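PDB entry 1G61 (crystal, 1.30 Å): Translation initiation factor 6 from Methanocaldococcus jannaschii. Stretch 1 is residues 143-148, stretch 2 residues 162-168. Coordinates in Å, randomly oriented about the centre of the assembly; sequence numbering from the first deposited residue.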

# COMPACT_ATOMS: atom_id res chain seq x y z
N THR A 143 5.47 10.92 10.75
CA THR A 143 4.20 10.37 11.22
C THR A 143 3.06 10.88 10.34
O THR A 143 3.31 11.73 9.48
CB THR A 143 3.95 10.78 12.68
OG1 THR A 143 4.09 12.21 12.79
CG2 THR A 143 5.04 10.21 13.59
N ILE A 144 1.86 10.37 10.56
CA ILE A 144 0.64 10.86 9.92
C ILE A 144 -0.37 11.09 11.02
O ILE A 144 -0.71 10.11 11.70
CB ILE A 144 0.08 9.86 8.87
CG1 ILE A 144 1.03 9.64 7.71
CG2 ILE A 144 -1.32 10.31 8.41
CD1 ILE A 144 0.93 10.64 6.61
N ALA A 145 -0.81 12.35 11.19
CA ALA A 145 -1.79 12.67 12.24
C ALA A 145 -1.22 12.18 13.57
O ALA A 145 -1.97 11.63 14.37
CB ALA A 145 -3.16 12.10 11.96
N GLU A 146 0.08 12.32 13.80
CA GLU A 146 0.80 11.95 15.02
C GLU A 146 1.03 10.46 15.17
O GLU A 146 1.64 10.02 16.16
CB GLU A 146 0.08 12.44 16.31
CG GLU A 146 -0.35 13.91 16.23
CD GLU A 146 -0.79 14.46 17.58
OE1 GLU A 146 -2.02 14.57 17.81
OE2 GLU A 146 0.12 14.81 18.35
N LEU A 147 0.59 9.64 14.23
CA LEU A 147 0.72 8.18 14.30
C LEU A 147 1.89 7.66 13.51
O LEU A 147 2.13 8.10 12.38
CB LEU A 147 -0.58 7.52 13.77
CG LEU A 147 -1.86 7.97 14.53
CD1 LEU A 147 -3.08 7.48 13.77
CD2 LEU A 147 -1.81 7.49 15.97
N PRO A 148 2.70 6.76 14.07
CA PRO A 148 3.88 6.27 13.36
C PRO A 148 3.55 5.18 12.34
O PRO A 148 4.42 4.90 11.48
CB PRO A 148 4.76 5.76 14.50
CG PRO A 148 3.75 5.25 15.50
CD PRO A 148 2.60 6.23 15.45
N LEU A 162 -4.55 10.08 -0.04
CA LEU A 162 -5.64 10.23 0.94
C LEU A 162 -5.11 9.98 2.35
O LEU A 162 -4.49 8.93 2.56
CB LEU A 162 -6.79 9.27 0.63
CG LEU A 162 -7.94 9.24 1.64
CD1 LEU A 162 -8.84 10.47 1.44
CD2 LEU A 162 -8.74 7.94 1.52
N THR A 163 -5.33 10.91 3.28
CA THR A 163 -4.83 10.69 4.63
C THR A 163 -5.96 10.53 5.64
O THR A 163 -7.10 10.92 5.37
CB THR A 163 -3.93 11.85 5.11
OG1 THR A 163 -4.76 13.01 5.39
CG2 THR A 163 -2.94 12.25 4.03
N HIS A 164 -5.60 10.05 6.82
CA HIS A 164 -6.35 10.18 8.05
C HIS A 164 -6.98 11.57 8.15
O HIS A 164 -6.35 12.59 7.81
CB HIS A 164 -5.31 10.01 9.19
CG HIS A 164 -5.87 9.91 10.57
ND1 HIS A 164 -6.54 10.93 11.22
CD2 HIS A 164 -5.84 8.85 11.41
CE1 HIS A 164 -6.89 10.48 12.44
NE2 HIS A 164 -6.47 9.23 12.57
N PRO A 165 -8.22 11.62 8.63
CA PRO A 165 -8.96 12.91 8.64
C PRO A 165 -8.34 13.97 9.52
O PRO A 165 -8.72 15.17 9.35
CB PRO A 165 -10.36 12.50 9.12
CG PRO A 165 -10.19 11.23 9.82
CD PRO A 165 -9.03 10.51 9.18
N LEU A 166 -7.45 13.67 10.46
CA LEU A 166 -6.93 14.67 11.39
C LEU A 166 -5.59 15.23 10.97
O LEU A 166 -4.92 15.93 11.74
CB LEU A 166 -6.85 14.13 12.83
CG LEU A 166 -8.22 13.79 13.43
CD1 LEU A 166 -8.07 13.30 14.86
CD2 LEU A 166 -9.16 15.00 13.33
N VAL A 167 -5.18 14.99 9.74
CA VAL A 167 -3.94 15.60 9.23
C VAL A 167 -4.15 17.09 9.03
O VAL A 167 -5.14 17.56 8.44
CB VAL A 167 -3.54 14.94 7.90
CG1 VAL A 167 -2.45 15.72 7.21
CG2 VAL A 167 -3.09 13.52 8.11
N GLU A 168 -3.20 17.88 9.56
CA GLU A 168 -3.33 19.34 9.48
C GLU A 168 -2.75 19.84 8.16
O GLU A 168 -1.96 19.14 7.52
CB GLU A 168 -2.62 19.97 10.70
CG GLU A 168 -3.33 19.63 12.00
CD GLU A 168 -2.75 20.15 13.28
OE1 GLU A 168 -1.99 21.15 13.26
OE2 GLU A 168 -3.06 19.56 14.35

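Two turns meet here, and they meet without a hydrogen bond between them. Stretch 1 folds into a type I' beta turn from I144 to L147. Stretch 2 leaves a strand at T163 and folds into a type I beta turn from H164 to V167. The backbones come nearest at A145 and V167, whose CA atoms lie 4.7 Å apart. The contact is small, with 230 Å² buried in all, and it depends on the fit of side chains.

Each turn holds its own shape. In the first, I144 N donates to L147 O and L147 N donates to I144 O, both at 2.9 Å. This pair of bonds closes the turn, and A145 and E146 occupy its two corners with positive phi angles. In the second, V167 N donates to H164 O at 3.3 Å, a longer bond across the turn. The same carbonyl is also reached by a side chain: T163 OG1 donates to H164 O at 2.9 Å.

The imidazole of H164 is tied to its own turn. L166 N donates to H164 ND1 at 3.0 Å, with a nearly straight N-H...N angle of 164°. ND1 is the acceptor of this hydrogen bond, and one face of the ring lies toward A145.

The bump that uses this face is the methyl of A145. The CA-to-CB bond of A145 points toward stretch 2, and A145 CB sits 3.9 Å from the centroid of the H164 ring, 22° off the ring normal. This is a CH-pi contact: the methyl hydrogens meet the pi cloud of the ring. The nearest single ring atom is ND1 of H164, 3.7 Å from A145 CB.

The ring is one wall of a shallow hollow in which this methyl rests. L166 and V167 supply the others. A145 CB lies 4.3 Å from L166 CB and 4.1 Å from V167 CG2. A small side chain thus touches three residues of the turn while the two backbones stay close. The backbone of A145 joins in, with A145 N 4.0 Å from V167 CG2.

I144 packs beside A145. Its CA-to-CB bond runs sideways to stretch 2, yet I144 CG2 reaches V167 CG2 at 3.7 Å, methyl against methyl. The same I144 CG2 lies 4.1 Å from H164 CB and 4.5 Å from T163 CB, so it nestles among three side chains. I144, H164 and V167 are all buried, and dispersion and the exclusion of water favour such close apolar packing.

L147 adds a lighter touch. Its CA-to-CB bond points toward stretch 2, and L147 CD1 comes within 3.9 Å of H164 CD2, approaching the ring obliquely.

The remaining residues stay apart. T143, P148 and L162 are out of reach, and the CA-to-CB bond of P165 points away. E146 and E168 are exposed and make no contact across the pair. E168 is at the N-cap position, right before a helix.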